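Local coordinates for Cas6b (Methanococcus maripaludis, PDB 4Z7K), which probably cleaves precursor CRISPR RNA as a Cas6-family endoribonuclease, recognising a repeat RNA that forms no stem-loop through binding by two Cas6 copies, at residues Tyr5-Tyr10 against Leu62-Gly67; Val176-Lys181 against Arg210-Val215. All blocks are in the same frame, centred on the assembly; numbering follows the deposited sequence.

Contact 1: residues Tyr5-Tyr10 against Leu62-Gly67; sequences YMHISY and LIIGIG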
loop_
_atom_site.group_PDB
_atom_site.type_symbol
_atom_site.label_atom_id
_atom_site.label_comp_id
_atom_site.label_asym_id
_atom_site.label_seq_id
_atom_site.Cartn_x
_atom_site.Cartn_y
_atom_site.Cartn_z
ATOM N N TYR B 5 18.080 -22.961 14.701
ATOM C CA TYR B 5 18.481 -22.048 13.636
ATOM C C TYR B 5 19.812 -22.381 13.010
ATOM O O TYR B 5 20.597 -23.144 13.574
ATOM C CB TYR B 5 18.535 -20.594 14.169
ATOM C CG TYR B 5 19.666 -20.243 15.167
ATOM C CD1 TYR B 5 20.981 -20.016 14.740
ATOM C CD2 TYR B 5 19.394 -20.072 16.530
ATOM C CE1 TYR B 5 22.000 -19.675 15.649
ATOM C CE2 TYR B 5 20.404 -19.733 17.445
ATOM C CZ TYR B 5 21.700 -19.532 17.002
ATOM O OH TYR B 5 22.686 -19.197 17.917
ATOM N N MET B 6 20.049 -21.796 11.833
ATOM C CA MET B 6 21.342 -21.905 11.163
ATOM C C MET B 6 21.609 -20.663 10.284
ATOM O O MET B 6 20.854 -20.395 9.334
ATOM C CB MET B 6 21.408 -23.192 10.330
ATOM C CG MET B 6 22.770 -23.444 9.670
ATOM S SD MET B 6 23.020 -25.144 9.071
ATOM C CE MET B 6 22.245 -25.051 7.462
ATOM N N HIS B 7 22.697 -19.937 10.600
ATOM C CA HIS B 7 23.209 -18.829 9.775
ATOM C C HIS B 7 24.240 -19.339 8.792
ATOM O O HIS B 7 25.088 -20.160 9.149
ATOM C CB HIS B 7 23.881 -17.717 10.599
ATOM C CG HIS B 7 23.192 -17.370 11.883
ATOM N ND1 HIS B 7 21.915 -17.780 12.193
ATOM C CD2 HIS B 7 23.623 -16.643 12.942
ATOM C CE1 HIS B 7 21.583 -17.310 13.384
ATOM N NE2 HIS B 7 22.605 -16.625 13.863
ATOM N N ILE B 8 24.197 -18.814 7.572
ATOM C CA ILE B 8 25.236 -19.073 6.576
ATOM C C ILE B 8 25.833 -17.789 6.030
ATOM O O ILE B 8 25.119 -16.959 5.478
ATOM C CB ILE B 8 24.671 -19.895 5.408
ATOM C CG1 ILE B 8 24.589 -21.371 5.793
ATOM C CG2 ILE B 8 25.521 -19.726 4.170
ATOM C CD1 ILE B 8 23.772 -22.187 4.830
ATOM N N SER B 9 27.144 -17.630 6.141
ATOM C CA SER B 9 27.741 -16.371 5.744
ATOM C C SER B 9 28.907 -16.587 4.789
ATOM O O SER B 9 29.673 -17.531 4.965
ATOM C CB SER B 9 28.205 -15.606 6.988
ATOM O OG SER B 9 28.275 -14.202 6.751
ATOM N N TYR B 10 29.053 -15.714 3.791
ATOM C CA TYR B 10 30.161 -15.817 2.838
ATOM C C TYR B 10 31.024 -14.570 2.999
ATOM O O TYR B 10 30.803 -13.595 2.289
ATOM C CB TYR B 10 29.678 -15.925 1.373
ATOM C CG TYR B 10 28.716 -17.053 1.050
ATOM C CD1 TYR B 10 28.799 -18.273 1.695
ATOM C CD2 TYR B 10 27.734 -16.900 0.073
ATOM C CE1 TYR B 10 27.916 -19.308 1.396
ATOM C CE2 TYR B 10 26.840 -17.930 -0.232
ATOM C CZ TYR B 10 26.942 -19.133 0.432
ATOM O OH TYR B 10 26.079 -20.173 0.147
ATOM N N LEU B 62 24.538 -12.989 4.187
ATOM C CA LEU B 62 24.097 -13.857 5.253
ATOM C C LEU B 62 22.793 -14.529 4.820
ATOM O O LEU B 62 21.968 -13.915 4.141
ATOM C CB LEU B 62 23.911 -13.061 6.531
ATOM C CG LEU B 62 23.383 -13.817 7.741
ATOM C CD1 LEU B 62 24.345 -14.903 8.142
ATOM C CD2 LEU B 62 23.187 -12.847 8.874
ATOM N N ILE B 63 22.627 -15.801 5.164
ATOM C CA ILE B 63 21.443 -16.550 4.773
ATOM C C ILE B 63 20.887 -17.215 6.006
ATOM O O ILE B 63 21.590 -17.989 6.664
ATOM C CB ILE B 63 21.749 -17.623 3.753
ATOM C CG1 ILE B 63 22.544 -17.034 2.600
ATOM C CG2 ILE B 63 20.457 -18.274 3.293
ATOM C CD1 ILE B 63 22.335 -17.743 1.307
ATOM N N ILE B 64 19.630 -16.928 6.327
ATOM C CA ILE B 64 19.074 -17.437 7.571
ATOM C C ILE B 64 18.076 -18.546 7.299
ATOM O O ILE B 64 17.225 -18.409 6.421
ATOM C CB ILE B 64 18.378 -16.333 8.373
ATOM C CG1 ILE B 64 19.243 -15.088 8.420
ATOM C CG2 ILE B 64 18.098 -16.802 9.785
ATOM C CD1 ILE B 64 20.349 -15.196 9.433
ATOM N N GLY B 65 18.186 -19.646 8.040
ATOM C CA GLY B 65 17.178 -20.683 7.962
ATOM C C GLY B 65 16.612 -20.926 9.342
ATOM O O GLY B 65 17.371 -21.075 10.310
ATOM N N ILE B 66 15.287 -21.027 9.445
ATOM C CA ILE B 66 14.685 -21.085 10.768
ATOM C C ILE B 66 13.777 -22.284 10.895
ATOM O O ILE B 66 12.996 -22.590 9.983
ATOM C CB ILE B 66 13.841 -19.841 11.098
ATOM C CG1 ILE B 66 14.399 -18.575 10.464
ATOM C CG2 ILE B 66 13.691 -19.699 12.600
ATOM C CD1 ILE B 66 13.337 -17.526 10.279
ATOM N N GLY B 67 13.891 -22.948 12.042
ATOM C CA GLY B 67 13.137 -24.150 12.351
ATOM C C GLY B 67 13.553 -25.351 11.517
ATOM O O GLY B 67 14.285 -25.220 10.528
#

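Contact 2: residues Val176-Lys181 against Arg210-Val215; sequences VPVKFK and RGFGTV. With nucleotides of chain C.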
loop_
_atom_site.group_PDB
_atom_site.type_symbol
_atom_site.label_atom_id
_atom_site.label_comp_id
_atom_site.label_asym_id
_atom_site.label_seq_id
_atom_site.Cartn_x
_atom_site.Cartn_y
_atom_site.Cartn_z
ATOM N N VAL B 176 14.356 6.829 7.902
ATOM C CA VAL B 176 15.338 6.675 6.824
ATOM C C VAL B 176 14.721 6.175 5.489
ATOM O O VAL B 176 13.914 5.235 5.488
ATOM C CB VAL B 176 16.446 5.711 7.269
ATOM C CG1 VAL B 176 17.091 5.026 6.073
ATOM C CG2 VAL B 176 17.460 6.441 8.137
ATOM N N PRO B 177 15.112 6.781 4.345
ATOM C CA PRO B 177 14.493 6.418 3.063
ATOM C C PRO B 177 14.891 5.057 2.524
ATOM O O PRO B 177 16.062 4.696 2.593
ATOM C CB PRO B 177 14.987 7.513 2.108
ATOM C CG PRO B 177 16.264 7.908 2.653
ATOM C CD PRO B 177 16.107 7.849 4.164
ATOM N N VAL B 178 13.904 4.305 2.030
ATOM C CA VAL B 178 14.116 2.988 1.415
ATOM C C VAL B 178 13.445 2.894 0.053
ATOM O O VAL B 178 12.252 3.106 -0.074
ATOM C CB VAL B 178 13.605 1.870 2.306
ATOM C CG1 VAL B 178 13.264 0.634 1.482
ATOM C CG2 VAL B 178 14.630 1.570 3.374
ATOM N N LYS B 179 14.220 2.549 -0.961
ATOM C CA LYS B 179 13.653 2.390 -2.277
ATOM C C LYS B 179 13.354 0.921 -2.481
ATOM O O LYS B 179 14.210 0.077 -2.217
ATOM C CB LYS B 179 14.582 2.935 -3.358
ATOM C CG LYS B 179 14.857 1.991 -4.504
ATOM C CD LYS B 179 15.071 2.720 -5.819
ATOM C CE LYS B 179 15.786 1.845 -6.834
ATOM N NZ LYS B 179 16.090 2.556 -8.106
ATOM N N PHE B 180 12.112 0.615 -2.854
ATOM C CA PHE B 180 11.626 -0.766 -2.970
ATOM C C PHE B 180 10.522 -0.880 -4.022
ATOM O O PHE B 180 9.495 -0.191 -3.920
ATOM C CB PHE B 180 11.108 -1.254 -1.619
ATOM C CG PHE B 180 10.393 -2.580 -1.671
ATOM C CD1 PHE B 180 11.065 -3.752 -1.364
ATOM C CD2 PHE B 180 9.054 -2.661 -1.988
ATOM C CE1 PHE B 180 10.413 -4.976 -1.382
ATOM C CE2 PHE B 180 8.399 -3.886 -2.018
ATOM C CZ PHE B 180 9.076 -5.040 -1.718
ATOM N N LYS B 181 10.683 -1.804 -4.972
ATOM C CA LYS B 181 9.774 -1.892 -6.115
ATOM C C LYS B 181 9.577 -0.515 -6.761
ATOM O O LYS B 181 8.456 -0.042 -6.923
ATOM C CB LYS B 181 8.446 -2.491 -5.681
ATOM C CG LYS B 181 8.449 -4.000 -5.629
ATOM C CD LYS B 181 9.077 -4.566 -6.892
ATOM C CE LYS B 181 9.036 -6.087 -6.916
ATOM N NZ LYS B 181 9.688 -6.625 -8.147
ATOM N N ARG B 210 13.973 -10.093 2.155
ATOM C CA ARG B 210 15.035 -9.408 1.419
ATOM C C ARG B 210 16.059 -8.827 2.360
ATOM O O ARG B 210 17.035 -8.216 1.917
ATOM C CB ARG B 210 14.499 -8.262 0.568
ATOM C CG ARG B 210 13.246 -8.531 -0.189
ATOM C CD ARG B 210 13.062 -7.425 -1.191
ATOM N NE ARG B 210 11.908 -7.672 -2.038
ATOM C CZ ARG B 210 11.984 -8.263 -3.223
ATOM N NH1 ARG B 210 13.161 -8.662 -3.693
ATOM N NH2 ARG B 210 10.886 -8.450 -3.945
ATOM N N GLY B 211 15.841 -9.025 3.657
ATOM C CA GLY B 211 16.805 -8.592 4.641
ATOM C C GLY B 211 16.412 -7.385 5.470
ATOM O O GLY B 211 17.211 -6.917 6.287
ATOM N N PHE B 212 15.215 -6.854 5.243
ATOM C CA PHE B 212 14.765 -5.681 5.978
ATOM C C PHE B 212 14.381 -6.057 7.403
ATOM O O PHE B 212 13.986 -7.197 7.670
ATOM C CB PHE B 212 13.574 -5.023 5.284
ATOM C CG PHE B 212 13.915 -4.347 3.990
ATOM C CD1 PHE B 212 13.811 -5.016 2.795
ATOM C CD2 PHE B 212 14.315 -3.034 3.967
ATOM C CE1 PHE B 212 14.111 -4.390 1.599
ATOM C CE2 PHE B 212 14.612 -2.412 2.782
ATOM C CZ PHE B 212 14.510 -3.093 1.595
ATOM N N GLY B 213 14.546 -5.102 8.318
ATOM C CA GLY B 213 14.140 -5.271 9.704
ATOM C C GLY B 213 14.958 -6.272 10.506
ATOM O O GLY B 213 14.448 -6.924 11.418
ATOM N N THR B 214 16.235 -6.397 10.180
ATOM C CA THR B 214 17.079 -7.397 10.823
ATOM C C THR B 214 17.408 -7.000 12.274
ATOM O O THR B 214 17.803 -5.866 12.516
ATOM C CB THR B 214 18.363 -7.580 10.018
ATOM O OG1 THR B 214 18.044 -7.628 8.620
ATOM C CG2 THR B 214 19.072 -8.850 10.438
ATOM N N VAL B 215 17.174 -7.864 13.257
ATOM C CA VAL B 215 17.486 -7.459 14.636
ATOM C C VAL B 215 18.583 -8.273 15.341
ATOM O O VAL B 215 18.766 -9.454 15.065
ATOM C CB VAL B 215 16.230 -7.486 15.514
ATOM C CG1 VAL B 215 15.072 -6.864 14.761
ATOM C CG2 VAL B 215 15.881 -8.884 15.909
ATOM P P G C 10 -0.267 3.061 -3.098
ATOM O OP1 G C 10 -0.509 3.497 -4.504
ATOM O OP2 G C 10 -0.901 3.869 -2.029
ATOM O "O5'" G C 10 -0.770 1.577 -2.794
ATOM C "C5'" G C 10 -0.150 0.451 -3.386
ATOM C "C4'" G C 10 0.456 0.778 -4.735
ATOM O "O4'" G C 10 1.888 0.984 -4.587
ATOM C "C3'" G C 10 0.302 -0.312 -5.786
ATOM O "O3'" G C 10 -0.909 -0.117 -6.520
ATOM C "C2'" G C 10 1.598 -0.207 -6.598
ATOM O "O2'" G C 10 1.522 0.827 -7.565
ATOM C "C1'" G C 10 2.594 0.232 -5.531
ATOM N N9 G C 10 3.124 -0.895 -4.761
ATOM C C8 G C 10 3.030 -0.910 -3.391
ATOM N N7 G C 10 3.511 -1.970 -2.839
ATOM C C5 G C 10 3.953 -2.684 -3.929
ATOM C C6 G C 10 4.573 -3.932 -3.912
ATOM O O6 G C 10 4.810 -4.554 -2.877
ATOM N N1 G C 10 4.897 -4.382 -5.197
ATOM C C2 G C 10 4.636 -3.677 -6.360
ATOM N N2 G C 10 5.014 -4.255 -7.519
ATOM N N3 G C 10 4.041 -2.483 -6.379
ATOM C C4 G C 10 3.738 -2.054 -5.132
ATOM P P DC C 23 7.995 -12.473 0.196
ATOM O OP1 DC C 23 9.022 -13.499 -0.057
ATOM O OP2 DC C 23 8.416 -11.150 0.736
ATOM O "O5'" DC C 23 7.162 -12.218 -1.136
ATOM C "C5'" DC C 23 7.295 -13.084 -2.203
ATOM C "C4'" DC C 23 7.118 -12.311 -3.468
ATOM O "O4'" DC C 23 5.931 -11.529 -3.339
ATOM C "C3'" DC C 23 8.237 -11.323 -3.743
ATOM O "O3'" DC C 23 9.276 -11.985 -4.498
ATOM C "C2'" DC C 23 7.528 -10.228 -4.536
ATOM C "C1'" DC C 23 6.094 -10.293 -3.991
ATOM N N1 DC C 23 5.777 -9.241 -3.030
ATOM C C2 DC C 23 5.510 -7.952 -3.485
ATOM O O2 DC C 23 5.542 -7.717 -4.700
ATOM N N3 DC C 23 5.215 -6.994 -2.582
ATOM C C4 DC C 23 5.185 -7.271 -1.283
ATOM N N4 DC C 23 4.884 -6.275 -0.442
ATOM C C5 DC C 23 5.459 -8.583 -0.790
ATOM C C6 DC C 23 5.750 -9.531 -1.694
#

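Contact 1: residues Tyr5-Tyr10 against Leu62-Gly67
L62 lays its CD1 methyl over the backbone and side-chain base of strand 2-9, 3.8 Å from CB of H7 and 4.1 Å from CB of S9. CG, anti to the backbone N (chi1 177°), starts the side chain toward that strand, and CD1 comes 3.5 Å from I8 O. Further along the same face, H7 and I64 run side by side, pointing the same way, with ND1 of H7 4.1 Å from CD1 of I64; the methyl meets the imidazole obliquely. The ring of H7 also meets H100 of strand 98-109 edge-to-face and touches Y201. On the other face I8 and I63 are paired, their CB atoms 4.1 Å apart, and M6 carries its thioether away from strand 60-66 onto helix 67-76. G65 is its partner and adds no side chain there.

The axes of the antiparallel strands 5-9 and 62-66 approach to 4.6 Å, their directions 163° apart. Two hydrogen-bonded pairs join them: M6 N to G65 O at 3.2 Å with G65 N to M6 O in return, and I8 N to I63 O with I63 N to I8 O at 2.8 Å. These are the central strands of the four-stranded N-terminal sheet, consistent with the ferredoxin-like fold of the RAMP superfamily. The chemistry is thus divided: the backbones of M6, I8, I63 and G65 bond to one another, those of Y5, S9, L62 and I64 turn to the flanking strands, and the side chains meeting across the contact offer mainly carbon.

Contact 2: residues Val176-Lys181 against Arg210-Val215
V178 and F212 reach toward each other tip to tip, CG1 of V178 3.6 Å from CE2 of F212, and with F180 they form the buried, closely packed apolar part of this contact. F180 and F212 approach less closely, CD1 to CE1 4.3 Å. NE of R210 lies at the ring edge of F180, 3.2 Å from CE1, where the two side chains cross at about a right angle. Ring and guanidinium planes are 69° apart, so the cation is not stacked over the ring. R210 is extended from CG to NE, which brings NE to the CE1 edge of the phenyl.

The nucleic-acid side is looser. CG of K181 lies 3.6 Å from N1 of guanosine 10 of chain C, whose O6 sits in the plane of the F180 ring, at its edge. NH2 of R210 is near C2' of DC23 of chain C and forms a salt bridge with an RNA phosphate. An alanine at R210 would probably leave that phosphate without this cation and the CE1 edge of F180 without its neighbour.

The loop before strand 215-217, with G211 and G213 at positive phi, is consistent with the glycine-rich loop of Cas6 proteins. Carbon joins it to the residues following strand 169-177, whereas R210 and K181 face the nucleic acid; NZ of K181 is 4.7 Å from NH2 of R210, and the phosphate paired with R210 probably offsets part of the repulsion.

Contact 1 lies in the Cas6b N-terminal domain and contact 2 in the C-terminal one, on opposite sides of the centre of the chain, with centres 18 Å apart. Their nearest atoms are about 6 Å apart and do not touch. K55 links their surroundings: its backbone hydrogen-bonds to L62 of contact 1, and its NZ hydrogen-bonds to T214 OG1 in the loop of contact 2. Their relation to the nucleic acid differs. Segments 5-10 and 62-67 stay about 10 Å from it at the nearest atoms, within the sheet, whereas 176-181 and 210-215 meet bases, sugar and phosphate directly.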